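Local coordinates for putative peptide ABC-transport system periplasmic peptide-binding protein (Campylobacter jejuni, PDB 4OEV), which binds nickel(II) outside the cytoplasm, here together with oxalate, as the solute-binding component of an ABC-type importer, and belongs to a family generally assigned to peptide transport, at residues D240-M245 with P342-L347; I350-F355 with S362-K367; G370-D373 with S379-I382; I217-L222 with H277-V282; K298-D303 with E450-I455. One frame throughout, in Å; residues are numbered along the deposited sequence.

Contact 1 of 5, residues D240-M245 with P342-L347. With OXL (oxalate ion), chain D.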
# COMPACT_ATOMS: atom_id res chain seq x y z
N ASP A 240 -7.41 -1.51 -2.45
CA ASP A 240 -7.03 -0.12 -2.29
C ASP A 240 -8.25 0.79 -2.06
O ASP A 240 -9.16 0.79 -2.88
CB ASP A 240 -6.29 0.34 -3.54
CG ASP A 240 -5.61 1.67 -3.35
OD1 ASP A 240 -5.52 2.15 -2.21
OD2 ASP A 240 -5.13 2.22 -4.35
N TYR A 241 -8.26 1.56 -0.98
CA TYR A 241 -9.39 2.54 -0.77
C TYR A 241 -8.91 4.00 -0.72
O TYR A 241 -7.74 4.27 -0.45
CB TYR A 241 -10.18 2.20 0.51
CG TYR A 241 -9.34 2.31 1.78
CD1 TYR A 241 -9.11 3.56 2.37
CD2 TYR A 241 -8.79 1.19 2.39
CE1 TYR A 241 -8.32 3.67 3.53
CE2 TYR A 241 -8.02 1.29 3.56
CZ TYR A 241 -7.77 2.53 4.09
OH TYR A 241 -7.00 2.66 5.22
N ARG A 242 -9.82 4.94 -1.00
CA ARG A 242 -9.55 6.36 -0.84
C ARG A 242 -10.40 6.87 0.32
O ARG A 242 -11.48 6.37 0.54
CB ARG A 242 -9.90 7.21 -2.10
CG ARG A 242 -9.00 6.87 -3.29
CD ARG A 242 -7.61 7.46 -3.16
NE ARG A 242 -6.70 6.83 -4.10
CZ ARG A 242 -6.07 5.68 -3.88
NH1 ARG A 242 -6.23 4.99 -2.75
NH2 ARG A 242 -5.27 5.20 -4.82
N ALA A 243 -9.88 7.85 1.04
CA ALA A 243 -10.54 8.41 2.23
C ALA A 243 -10.05 9.81 2.48
O ALA A 243 -8.97 10.16 1.99
CB ALA A 243 -10.24 7.48 3.50
N LEU A 244 -10.84 10.61 3.23
CA LEU A 244 -10.33 11.85 3.80
C LEU A 244 -9.65 11.52 5.13
O LEU A 244 -10.31 11.01 6.03
CB LEU A 244 -11.45 12.89 4.07
CG LEU A 244 -10.92 14.21 4.58
CD1 LEU A 244 -10.12 14.79 3.44
CD2 LEU A 244 -12.15 15.18 5.00
N MET A 245 -8.36 11.82 5.23
CA MET A 245 -7.59 11.65 6.50
C MET A 245 -7.82 12.90 7.34
O MET A 245 -7.44 13.97 6.90
CB MET A 245 -6.09 11.51 6.20
CG MET A 245 -5.07 11.21 7.42
SD MET A 245 -3.47 12.07 7.20
CE MET A 245 -3.95 13.75 7.60
N PRO A 342 -5.89 12.83 -10.63
CA PRO A 342 -7.13 13.53 -10.96
C PRO A 342 -8.26 13.03 -10.10
O PRO A 342 -9.17 13.83 -9.82
CB PRO A 342 -7.37 13.21 -12.44
CG PRO A 342 -6.68 11.84 -12.67
CD PRO A 342 -5.44 11.93 -11.73
N LEU A 343 -8.19 11.77 -9.65
CA LEU A 343 -9.24 11.20 -8.82
C LEU A 343 -9.30 11.90 -7.47
O LEU A 343 -10.38 12.29 -6.98
CB LEU A 343 -9.03 9.70 -8.67
CG LEU A 343 -10.06 9.03 -7.76
CD1 LEU A 343 -11.45 9.38 -8.26
CD2 LEU A 343 -9.86 7.55 -7.81
N ARG A 344 -8.12 12.13 -6.90
CA ARG A 344 -8.05 12.76 -5.59
C ARG A 344 -8.42 14.23 -5.66
O ARG A 344 -9.10 14.74 -4.76
CB ARG A 344 -6.65 12.58 -4.98
CG ARG A 344 -6.18 11.14 -5.01
CD ARG A 344 -5.06 10.93 -4.01
NE ARG A 344 -4.28 9.70 -4.18
CZ ARG A 344 -3.68 9.04 -3.17
NH1 ARG A 344 -2.94 7.95 -3.40
NH2 ARG A 344 -3.85 9.45 -1.91
N VAL A 345 -7.98 14.93 -6.72
CA VAL A 345 -8.39 16.31 -6.93
C VAL A 345 -9.92 16.41 -7.02
O VAL A 345 -10.53 17.30 -6.39
CB VAL A 345 -7.78 16.92 -8.21
CG1 VAL A 345 -8.45 18.28 -8.52
CG2 VAL A 345 -6.25 17.01 -8.09
N SER A 346 -10.53 15.51 -7.81
CA SER A 346 -11.98 15.52 -7.96
C SER A 346 -12.66 15.26 -6.63
O SER A 346 -13.62 15.92 -6.27
CB SER A 346 -12.44 14.47 -8.98
OG SER A 346 -12.14 14.92 -10.30
N LEU A 347 -12.15 14.28 -5.90
CA LEU A 347 -12.69 13.99 -4.58
C LEU A 347 -12.58 15.14 -3.58
O LEU A 347 -13.53 15.35 -2.81
CB LEU A 347 -11.99 12.74 -4.00
CG LEU A 347 -12.44 11.43 -4.65
CD1 LEU A 347 -11.50 10.31 -4.12
CD2 LEU A 347 -13.91 11.13 -4.41
C1 OXL D . -1.45 7.74 -0.06
C2 OXL D . -0.44 7.25 0.98
O1 OXL D . -2.44 8.54 0.22
O2 OXL D . -0.22 8.02 1.93
O3 OXL D . -1.25 7.35 -1.22
O4 OXL D . 0.26 6.19 0.81
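The guanidinium groups of R242 and R344 lie one over the other, 4.2 Å between centres with their planes 29° apart, although the two side chains cross at about a right angle. The overlap is offset: R242 NE sits above the rim of the R344 group, and R344 NH1 above the rim of the R242 group. R344, in the first turn of helix 342-357, runs out extended from CG to NE and turns its edge to the oxalate. R344 NH2 donates to oxalate O1 at 2.7 Å and R344 NH1 to oxalate O3 at 2.8 Å, while R344 NE is paired with D341. This is the ligand pocket of a family 5 solute-binding protein, where a helix N-terminus meets strand 241-246 and R344 presents its edge to the anion, with R242 stacked behind it. R242 is bent at chi2 (-76°), which folds its head back to D240, two residues earlier in the chain. There R242 binds D240 end-on, NH1 to OD1 and NH2 to OD2, both at 3.0 Å; OD1 is approached from above the carboxylate plane. D240 in turn accepts from H480 ND1 and H481 N, residues of the nickel site. Nearer the backbone, R242 CB rests against L347 CD1 at 4.0 Å.

Contact 2 of 5, residues I350-F355 with S362-K367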
# COMPACT_ATOMS: atom_id res chain seq x y z
N ILE A 350 -15.31 17.54 -4.41
CA ILE A 350 -16.63 17.06 -4.04
C ILE A 350 -16.84 17.21 -2.52
O ILE A 350 -17.88 17.74 -2.08
CB ILE A 350 -16.82 15.60 -4.49
CG1 ILE A 350 -16.88 15.56 -6.02
CG2 ILE A 350 -18.14 15.05 -3.96
CD1 ILE A 350 -16.88 14.15 -6.58
N LEU A 351 -15.83 16.84 -1.73
CA LEU A 351 -15.92 17.01 -0.27
C LEU A 351 -16.19 18.49 0.10
O LEU A 351 -17.08 18.78 0.90
CB LEU A 351 -14.63 16.53 0.41
CG LEU A 351 -14.35 15.05 0.29
CD1 LEU A 351 -13.01 14.73 0.98
CD2 LEU A 351 -15.46 14.19 0.88
N GLN A 352 -15.45 19.41 -0.53
CA GLN A 352 -15.62 20.84 -0.28
C GLN A 352 -17.05 21.27 -0.58
O GLN A 352 -17.65 22.01 0.18
CB GLN A 352 -14.62 21.65 -1.11
CG GLN A 352 -14.82 23.19 -1.00
CD GLN A 352 -13.93 23.93 -1.98
OE1 GLN A 352 -13.93 23.61 -3.19
NE2 GLN A 352 -13.13 24.87 -1.49
N SER A 353 -17.60 20.76 -1.67
CA SER A 353 -18.98 20.98 -2.04
C SER A 353 -19.98 20.42 -1.01
O SER A 353 -20.93 21.12 -0.61
CB SER A 353 -19.27 20.33 -3.42
OG SER A 353 -20.67 20.39 -3.59
N GLU A 354 -19.76 19.18 -0.59
CA GLU A 354 -20.61 18.49 0.41
C GLU A 354 -20.60 19.24 1.74
O GLU A 354 -21.66 19.43 2.37
CB GLU A 354 -20.10 17.03 0.61
CG GLU A 354 -20.34 16.12 -0.61
CD GLU A 354 -21.83 15.97 -0.96
OE1 GLU A 354 -22.43 16.93 -1.50
OE2 GLU A 354 -22.41 14.90 -0.71
N PHE A 355 -19.42 19.71 2.14
CA PHE A 355 -19.31 20.40 3.42
C PHE A 355 -19.97 21.76 3.36
O PHE A 355 -20.54 22.25 4.34
CB PHE A 355 -17.88 20.57 3.80
CG PHE A 355 -17.14 19.25 4.03
CD1 PHE A 355 -17.82 18.07 4.33
CD2 PHE A 355 -15.78 19.21 3.91
CE1 PHE A 355 -17.11 16.87 4.57
CE2 PHE A 355 -15.05 17.99 4.13
CZ PHE A 355 -15.74 16.84 4.45
N SER A 362 -14.34 25.15 3.68
CA SER A 362 -13.05 24.47 3.46
C SER A 362 -12.35 24.97 2.19
O SER A 362 -12.98 25.60 1.30
CB SER A 362 -13.23 22.96 3.40
OG SER A 362 -14.05 22.61 2.31
N LYS A 363 -11.04 24.77 2.15
CA LYS A 363 -10.23 25.26 1.05
C LYS A 363 -9.50 24.11 0.41
O LYS A 363 -8.78 23.39 1.13
CB LYS A 363 -9.21 26.28 1.57
CG LYS A 363 -8.26 26.82 0.51
CD LYS A 363 -7.19 27.70 1.13
CE LYS A 363 -6.19 28.15 0.08
NZ LYS A 363 -5.19 29.13 0.62
N VAL A 364 -9.62 23.92 -0.90
CA VAL A 364 -8.91 22.79 -1.52
C VAL A 364 -7.50 23.22 -1.91
O VAL A 364 -7.29 24.25 -2.53
CB VAL A 364 -9.67 22.21 -2.72
CG1 VAL A 364 -8.85 21.09 -3.41
CG2 VAL A 364 -11.01 21.62 -2.25
N VAL A 365 -6.50 22.45 -1.48
CA VAL A 365 -5.13 22.77 -1.82
C VAL A 365 -4.52 21.58 -2.57
O VAL A 365 -4.29 20.54 -2.00
CB VAL A 365 -4.30 23.10 -0.55
CG1 VAL A 365 -2.87 23.51 -0.93
CG2 VAL A 365 -5.04 24.19 0.33
N ALA A 366 -4.25 21.76 -3.86
CA ALA A 366 -3.75 20.63 -4.68
C ALA A 366 -2.30 20.91 -5.02
O ALA A 366 -2.01 21.94 -5.62
CB ALA A 366 -4.63 20.48 -5.96
N LYS A 367 -1.39 20.03 -4.59
CA LYS A 367 0.06 20.17 -4.86
C LYS A 367 0.61 18.79 -5.27
O LYS A 367 -0.00 17.77 -4.94
CB LYS A 367 0.79 20.69 -3.61
CG LYS A 367 0.34 22.08 -3.11
CD LYS A 367 0.78 23.21 -4.01
CE LYS A 367 0.26 24.56 -3.52
NZ LYS A 367 0.47 25.65 -4.53
O HOH W 1 -16.67 23.68 2.14
O HOH W 2 -10.81 25.87 -2.49
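Q352 reaches from helix 342-357 to the start of strand 361-367, where its side chain lies against S362 and V364. The close part is centred on S362. Q352 CG approaches S362 OG at 3.4 Å, and beyond it the Q352 amide donates through NE2 to S362 O at 2.9 Å. That bond is nearly straight (172°) and lies in the amide plane of Q352, but it meets the carbonyl from above its plane. With CG anti to the backbone N (chi1 175°) and the rest of the chain extended, the amide spans the gap to the strand. V364 CG2 packs beside Q352 OE1 at 3.7 Å, and the F355 ring turns its edge to S362 OG from the buried side, where it also touches I335 and L244.

On the looser side two waters bridge helix and strand. One accepts from S362 OG and donates to Q352 O, joining the helix backbone to the strand; a second accepts from both Q352 NE2 and V364 N, at 2.7 and 2.8 Å. Helix and strand run antiparallel, 177° between their directions with the axes 8.5 Å apart, as expected for the second half of a beta-alpha-beta unit, here strand 329-338, helix 342-357 and strand 361-367.

Contact 3 of 5, residues G370-D373 with S379-I382. With OXL (oxalate ion), chain D.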
# COMPACT_ATOMS: atom_id res chain seq x y z
N GLY A 370 4.52 14.13 -2.94
CA GLY A 370 5.93 14.21 -2.55
C GLY A 370 6.47 15.63 -2.37
O GLY A 370 7.64 15.82 -2.00
N SER A 371 5.65 16.64 -2.59
CA SER A 371 6.18 18.02 -2.48
C SER A 371 5.82 18.71 -1.13
O SER A 371 6.30 19.81 -0.87
CB SER A 371 5.71 18.88 -3.65
OG SER A 371 4.34 19.22 -3.52
N PHE A 372 5.00 18.05 -0.31
CA PHE A 372 4.59 18.58 1.00
C PHE A 372 4.43 17.41 1.95
O PHE A 372 4.31 16.25 1.54
CB PHE A 372 3.28 19.42 0.92
CG PHE A 372 2.08 18.65 0.43
CD1 PHE A 372 1.86 18.45 -0.93
CD2 PHE A 372 1.16 18.11 1.32
CE1 PHE A 372 0.75 17.73 -1.40
CE2 PHE A 372 0.05 17.37 0.87
CZ PHE A 372 -0.15 17.18 -0.50
N ASP A 373 4.44 17.73 3.24
CA ASP A 373 4.37 16.72 4.30
C ASP A 373 2.91 16.40 4.61
O ASP A 373 2.18 17.25 5.13
CB ASP A 373 5.11 17.24 5.55
CG ASP A 373 5.22 16.21 6.65
OD1 ASP A 373 4.41 15.30 6.72
OD2 ASP A 373 6.09 16.35 7.50
N SER A 379 -6.24 18.13 6.57
CA SER A 379 -6.81 16.90 6.10
C SER A 379 -6.22 16.59 4.72
O SER A 379 -5.65 17.49 4.05
CB SER A 379 -8.34 16.97 6.06
OG SER A 379 -8.82 17.90 5.09
N PHE A 380 -6.32 15.34 4.32
CA PHE A 380 -5.55 14.84 3.18
C PHE A 380 -6.34 13.73 2.48
O PHE A 380 -6.88 12.86 3.17
CB PHE A 380 -4.16 14.30 3.67
CG PHE A 380 -3.28 13.78 2.57
CD1 PHE A 380 -2.63 14.65 1.71
CD2 PHE A 380 -3.09 12.40 2.42
CE1 PHE A 380 -1.80 14.16 0.70
CE2 PHE A 380 -2.25 11.90 1.40
CZ PHE A 380 -1.63 12.77 0.54
N LEU A 381 -6.43 13.78 1.14
CA LEU A 381 -7.15 12.77 0.38
C LEU A 381 -6.19 11.57 0.27
O LEU A 381 -5.39 11.54 -0.65
CB LEU A 381 -7.55 13.29 -1.01
CG LEU A 381 -8.87 12.71 -1.56
CD1 LEU A 381 -8.83 11.20 -1.60
CD2 LEU A 381 -10.03 13.12 -0.69
N ILE A 382 -6.31 10.65 1.21
CA ILE A 382 -5.33 9.57 1.49
C ILE A 382 -5.79 8.24 0.88
O ILE A 382 -6.94 8.13 0.44
CB ILE A 382 -5.18 9.41 3.04
CG1 ILE A 382 -3.87 8.67 3.43
CG2 ILE A 382 -6.40 8.56 3.58
CD1 ILE A 382 -3.54 8.85 4.91
C1 OXL D . -1.45 7.74 -0.06
C2 OXL D . -0.44 7.25 0.98
O1 OXL D . -2.44 8.54 0.22
O2 OXL D . -0.22 8.02 1.93
O3 OXL D . -1.25 7.35 -1.22
O4 OXL D . 0.26 6.19 0.81
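F372 and F380 share the whole of this small interface, each losing 35 Å² to the other, where the loop after strand 361-367 folds over strand 379-384 beside the ligand pocket of the solute-binding fold. The rings meet rim to rim: their centroids are 6.0 Å apart, the planes are inclined at 66°, and neither ring lies over the face of the other. F372 supplies CZ and CE2, both close to F380 CE1, with CZ nearer at 3.6 Å. Relative to the F380 ring, F372 CZ lies at the edge, near its plane; relative to the F372 ring, F380 CE1 is oblique.

The first torsions aim the rings at one another. F372 places CG between its backbone N and carbonyl carbon (chi1 61°), which carries the ring from the loop toward the strand. F380 has CG on the far side from its own N (chi1 -179°), bringing the ring out to meet it. Y374 joins both, stacking on F380 and meeting F372 edge-to-face, and W336 adds a further aromatic contact to F372, so the pair is part of a larger aromatic group.

F380 is the link from this group to the bound anion. While CE1 faces the loop, CE2 on another part of the rim faces the oxalate, and the ring therefore stands between F372 and the ligand. Two residues along the strand, I382 comes against the same oxygen with both backbone and side chain: oxalate O1 lies 3.6 Å from F380 CE2, 3.3 Å from I382 CA and 3.5 Å from I382 CG1.

Contact 4 of 5, residues I217-L222 with H277-V282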
# COMPACT_ATOMS: atom_id res chain seq x y z
N ILE A 217 -4.20 3.47 -15.69
CA ILE A 217 -4.82 4.72 -16.15
C ILE A 217 -6.12 5.07 -15.40
O ILE A 217 -7.06 4.26 -15.34
CB ILE A 217 -5.14 4.65 -17.67
CG1 ILE A 217 -3.87 4.43 -18.47
CG2 ILE A 217 -5.88 5.93 -18.12
CD1 ILE A 217 -2.78 5.50 -18.26
N ASP A 218 -6.18 6.27 -14.84
CA ASP A 218 -7.41 6.69 -14.15
C ASP A 218 -8.67 6.58 -15.01
O ASP A 218 -8.65 6.85 -16.22
CB ASP A 218 -7.31 8.12 -13.67
CG ASP A 218 -8.44 8.47 -12.75
OD1 ASP A 218 -9.32 9.27 -13.11
OD2 ASP A 218 -8.46 7.90 -11.63
N VAL A 219 -9.77 6.20 -14.37
CA VAL A 219 -11.03 6.02 -15.06
C VAL A 219 -11.43 7.29 -15.83
O VAL A 219 -12.09 7.20 -16.87
CB VAL A 219 -12.14 5.60 -14.04
CG1 VAL A 219 -12.37 6.70 -13.00
CG2 VAL A 219 -13.42 5.28 -14.73
N SER A 220 -10.95 8.46 -15.40
CA SER A 220 -11.31 9.71 -16.06
C SER A 220 -10.70 9.85 -17.45
O SER A 220 -11.10 10.72 -18.24
CB SER A 220 -10.89 10.91 -15.22
OG SER A 220 -9.48 11.07 -15.23
N LEU A 221 -9.75 8.97 -17.75
CA LEU A 221 -9.01 9.07 -18.99
C LEU A 221 -9.21 7.88 -19.90
O LEU A 221 -8.64 7.85 -20.97
CB LEU A 221 -7.51 9.23 -18.68
CG LEU A 221 -7.15 10.55 -17.99
CD1 LEU A 221 -5.81 10.46 -17.27
CD2 LEU A 221 -7.13 11.69 -19.01
N LEU A 222 -10.05 6.92 -19.49
CA LEU A 222 -10.16 5.64 -20.21
C LEU A 222 -10.87 5.79 -21.55
O LEU A 222 -10.72 4.96 -22.48
CB LEU A 222 -10.91 4.62 -19.36
CG LEU A 222 -10.09 3.89 -18.30
CD1 LEU A 222 -10.93 2.80 -17.66
CD2 LEU A 222 -8.73 3.36 -18.84
N HIS A 277 -17.73 6.12 -11.86
CA HIS A 277 -18.35 5.37 -12.96
C HIS A 277 -18.37 3.89 -12.69
O HIS A 277 -18.10 3.09 -13.58
CB HIS A 277 -17.61 5.64 -14.28
CG HIS A 277 -17.43 7.09 -14.60
ND1 HIS A 277 -18.49 7.95 -14.78
CD2 HIS A 277 -16.31 7.82 -14.79
CE1 HIS A 277 -18.04 9.16 -15.06
NE2 HIS A 277 -16.72 9.11 -15.08
N ASP A 278 -18.64 3.54 -11.44
CA ASP A 278 -18.70 2.13 -11.02
C ASP A 278 -17.39 1.33 -11.30
O ASP A 278 -17.40 0.11 -11.53
CB ASP A 278 -19.94 1.48 -11.66
CG ASP A 278 -21.26 2.14 -11.18
OD1 ASP A 278 -21.39 2.37 -9.96
OD2 ASP A 278 -22.14 2.44 -12.03
N TYR A 279 -16.27 2.05 -11.32
CA TYR A 279 -14.94 1.47 -11.19
C TYR A 279 -14.55 1.51 -9.72
O TYR A 279 -13.36 1.62 -9.36
CB TYR A 279 -13.94 2.25 -12.03
CG TYR A 279 -13.31 1.41 -13.12
CD1 TYR A 279 -12.06 0.82 -12.92
CD2 TYR A 279 -13.96 1.20 -14.33
CE1 TYR A 279 -11.47 0.04 -13.90
CE2 TYR A 279 -13.36 0.42 -15.34
CZ TYR A 279 -12.11 -0.16 -15.10
OH TYR A 279 -11.50 -0.93 -16.07
N ALA A 280 -15.55 1.43 -8.86
CA ALA A 280 -15.34 1.60 -7.41
C ALA A 280 -16.55 1.10 -6.62
O ALA A 280 -17.63 0.93 -7.19
CB ALA A 280 -15.05 3.05 -7.09
N PHE A 281 -16.38 0.87 -5.33
CA PHE A 281 -17.53 0.62 -4.49
C PHE A 281 -17.36 1.45 -3.21
O PHE A 281 -16.24 1.83 -2.85
CB PHE A 281 -17.77 -0.90 -4.21
CG PHE A 281 -16.83 -1.57 -3.20
CD1 PHE A 281 -17.03 -1.44 -1.81
CD2 PHE A 281 -15.83 -2.47 -3.63
CE1 PHE A 281 -16.18 -2.11 -0.89
CE2 PHE A 281 -14.99 -3.15 -2.74
CZ PHE A 281 -15.16 -2.98 -1.37
N VAL A 282 -18.49 1.83 -2.61
CA VAL A 282 -18.46 2.67 -1.40
C VAL A 282 -17.67 1.97 -0.28
O VAL A 282 -17.91 0.79 -0.03
CB VAL A 282 -19.86 2.99 -0.90
CG1 VAL A 282 -19.75 3.83 0.41
CG2 VAL A 282 -20.67 3.74 -1.99
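Apolar contacts carry the whole meeting of V219 and L222 with H277 and Y279. V219 is the central residue: its CG2 touches the rim of the H277 imidazole at CD2 (3.8 Å), lying near the ring plane, and also packs against Y279 CB at 4.1 Å. With CG1 between the backbone N and the carbonyl carbon (chi1 63°), CG2 is left anti to N and points between the two aromatic side chains. V219 and Y279 lie alongside each other, running opposite ways. Farther along the phenol, L222 approaches head-on, its CD1 in an oblique position 4.1 Å from Y279 CZ, with the hydroxyl oxygen equally near. The two aliphatic residues thus meet Y279 at its root and at its outer end.

Polar interactions act within 217-222. D218 OD1 takes two donors from S220: the hydroxyl OG at 2.8 Å, on the anti lone pair, and the backbone N at 2.9 Å, from well above the carboxylate plane. L221 N also bonds to D218 O.

A cation-pi interaction with R235 gives the Y279 ring a further partner outside the two segments. H277, with positive phi, is where the chain leaves helix 268-274 on its way to strand 280-282. The S220 N bond to D218 OD1 defines an Asx turn, here in the loop between strand 214-216 and helix 223-226.

Contact 5 of 5, residues K298-D303 with E450-I455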
# COMPACT_ATOMS: atom_id res chain seq x y z
N LYS A 298 -21.57 -0.97 11.84
CA LYS A 298 -22.28 0.30 11.79
C LYS A 298 -21.68 1.20 10.71
O LYS A 298 -20.51 1.07 10.38
CB LYS A 298 -22.21 1.00 13.15
CG LYS A 298 -23.20 0.48 14.21
CD LYS A 298 -22.93 1.23 15.52
CE LYS A 298 -23.81 0.82 16.68
NZ LYS A 298 -23.29 1.54 17.91
N ILE A 299 -22.49 2.09 10.13
CA ILE A 299 -21.96 3.06 9.19
C ILE A 299 -22.57 4.44 9.38
O ILE A 299 -23.66 4.59 9.97
CB ILE A 299 -22.16 2.66 7.68
CG1 ILE A 299 -23.62 2.85 7.26
CG2 ILE A 299 -21.60 1.28 7.40
CD1 ILE A 299 -23.86 2.69 5.79
N TYR A 300 -21.88 5.43 8.81
CA TYR A 300 -22.40 6.77 8.73
C TYR A 300 -23.19 6.91 7.43
O TYR A 300 -22.59 7.17 6.38
CB TYR A 300 -21.25 7.81 8.79
CG TYR A 300 -20.56 7.79 10.15
CD1 TYR A 300 -21.13 8.46 11.24
CD2 TYR A 300 -19.37 7.08 10.35
CE1 TYR A 300 -20.53 8.44 12.49
CE2 TYR A 300 -18.75 7.06 11.62
CZ TYR A 300 -19.35 7.75 12.68
OH TYR A 300 -18.78 7.76 13.96
N LYS A 301 -24.51 6.70 7.48
CA LYS A 301 -25.35 6.96 6.29
C LYS A 301 -25.28 8.44 5.91
O LYS A 301 -25.08 9.29 6.76
CB LYS A 301 -26.80 6.60 6.52
CG LYS A 301 -27.10 5.14 6.56
CD LYS A 301 -28.62 4.91 6.38
CE LYS A 301 -29.47 5.85 7.26
NZ LYS A 301 -30.94 5.56 7.16
N TYR A 302 -25.51 8.75 4.65
CA TYR A 302 -25.59 10.14 4.23
C TYR A 302 -26.79 10.80 4.90
O TYR A 302 -27.92 10.44 4.62
CB TYR A 302 -25.70 10.22 2.70
CG TYR A 302 -26.03 11.60 2.18
CD1 TYR A 302 -25.21 12.68 2.43
CD2 TYR A 302 -27.16 11.81 1.41
CE1 TYR A 302 -25.51 13.94 1.95
CE2 TYR A 302 -27.46 13.06 0.90
CZ TYR A 302 -26.62 14.12 1.17
OH TYR A 302 -26.93 15.37 0.68
N ASP A 303 -26.55 11.77 5.79
CA ASP A 303 -27.63 12.42 6.56
C ASP A 303 -27.19 13.84 6.97
O ASP A 303 -26.63 14.06 8.07
CB ASP A 303 -27.96 11.58 7.80
CG ASP A 303 -29.25 11.97 8.48
OD1 ASP A 303 -29.79 13.09 8.27
OD2 ASP A 303 -29.71 11.13 9.27
N GLU A 450 -16.66 4.13 16.04
CA GLU A 450 -16.98 4.97 17.22
C GLU A 450 -16.08 6.20 17.30
O GLU A 450 -16.44 7.23 17.89
CB GLU A 450 -16.86 4.16 18.54
CG GLU A 450 -17.83 2.96 18.67
CD GLU A 450 -19.32 3.33 18.63
OE1 GLU A 450 -19.69 4.51 18.91
OE2 GLU A 450 -20.15 2.44 18.33
N ASN A 451 -14.89 6.08 16.75
CA ASN A 451 -13.93 7.16 16.79
C ASN A 451 -13.21 7.20 15.45
O ASN A 451 -12.06 6.75 15.32
CB ASN A 451 -12.96 6.97 17.95
CG ASN A 451 -12.00 8.12 18.10
OD1 ASN A 451 -12.23 9.23 17.58
ND2 ASN A 451 -10.94 7.89 18.81
N PRO A 452 -13.89 7.75 14.44
CA PRO A 452 -13.43 7.66 13.04
C PRO A 452 -12.17 8.53 12.78
O PRO A 452 -12.15 9.72 13.03
CB PRO A 452 -14.64 8.14 12.23
CG PRO A 452 -15.44 9.03 13.22
CD PRO A 452 -15.20 8.41 14.58
N PRO A 453 -11.10 7.89 12.31
CA PRO A 453 -9.90 8.65 11.95
C PRO A 453 -10.08 9.33 10.58
O PRO A 453 -9.30 10.24 10.22
CB PRO A 453 -8.84 7.56 11.86
CG PRO A 453 -9.60 6.36 11.42
CD PRO A 453 -10.88 6.43 12.19
N PHE A 454 -11.01 8.79 9.79
CA PHE A 454 -11.16 9.16 8.36
C PHE A 454 -12.60 9.52 8.01
O PHE A 454 -13.55 9.25 8.77
CB PHE A 454 -10.76 8.03 7.38
CG PHE A 454 -9.29 7.54 7.42
CD1 PHE A 454 -8.24 8.22 8.08
CD2 PHE A 454 -8.96 6.41 6.67
CE1 PHE A 454 -6.93 7.69 8.09
CE2 PHE A 454 -7.65 5.88 6.66
CZ PHE A 454 -6.64 6.53 7.35
N ILE A 455 -12.78 10.04 6.79
CA ILE A 455 -14.02 9.75 6.06
C ILE A 455 -13.67 8.70 4.99
O ILE A 455 -12.89 9.02 4.06
CB ILE A 455 -14.62 10.94 5.33
CG1 ILE A 455 -14.93 12.07 6.31
CG2 ILE A 455 -15.86 10.48 4.64
CD1 ILE A 455 -15.48 13.32 5.62
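The phenol ring of Y300 is met obliquely by the pyrrolidine of P452, the two side chains crossing at about a right angle. The touching is done at the outer end of the tyrosine: Y300 OH lies 3.6 Å from P452 CG and 3.7 Å from P452 CD, and Y300 CZ is 4.1 Å from P452 CG. Outside the two segments, Y449 stacks on the Y300 ring and Y264 meets it edge-to-face, so the proline adds an aliphatic neighbour to an aromatic cluster. The hydroxyl is also engaged by hydrogen bonding with Y449 O, near the end of helix 434-450; this ties the buried oxygen to the helix terminus while its flank is covered by the proline ring. With CG beside the backbone N (chi1 -66°), the Y300 side chain leaves its loop toward P452.

A second, looser link lies at the more exposed end. K298 runs out in an extended chain, and its NZ comes to 3.3 Å from E450 OE2, a salt bridge whose hydrogen bond is weak. The CB of E450 points away from the loop, but a bend at chi2 (-61°) returns the carboxylate to the lysine. The methylene CD of K298 also approaches E450 OE2, at 4.1 Å.

N451 is the first residue to leave the helical conformation after helix 434-450. The contact joins two connections: the loop leading into helix 304-313, and the short helix-to-strand connection through P452 and P453 between helix 434-450 and strand 454-467.

Overall arrangement
Contacts 1 and 3 adjoin the oxalate and share a sheet, with A243 O to I382 N at 2.8 Å and M245 N to F380 O at 2.7 Å probably hydrogen-bonded; their centres are 11 Å apart. The nickel lies about 4 Å from the R344 side chain and about 7 Å from that of F380. Helix 342-357 leads from contact 1 to contact 2, where L351 CD1 packs on L244 CD1 at 3.8 Å. Contact 5 reaches the same sheet, where L244 N and I455 O, 2.7 Å apart, are probably hydrogen-bonded across neighbouring strands. Contact 4 touches contact 1 where L343 CB meets D218 OD2 at 3.5 Å, but stays about 10 Å from contact 2 at the nearest atoms.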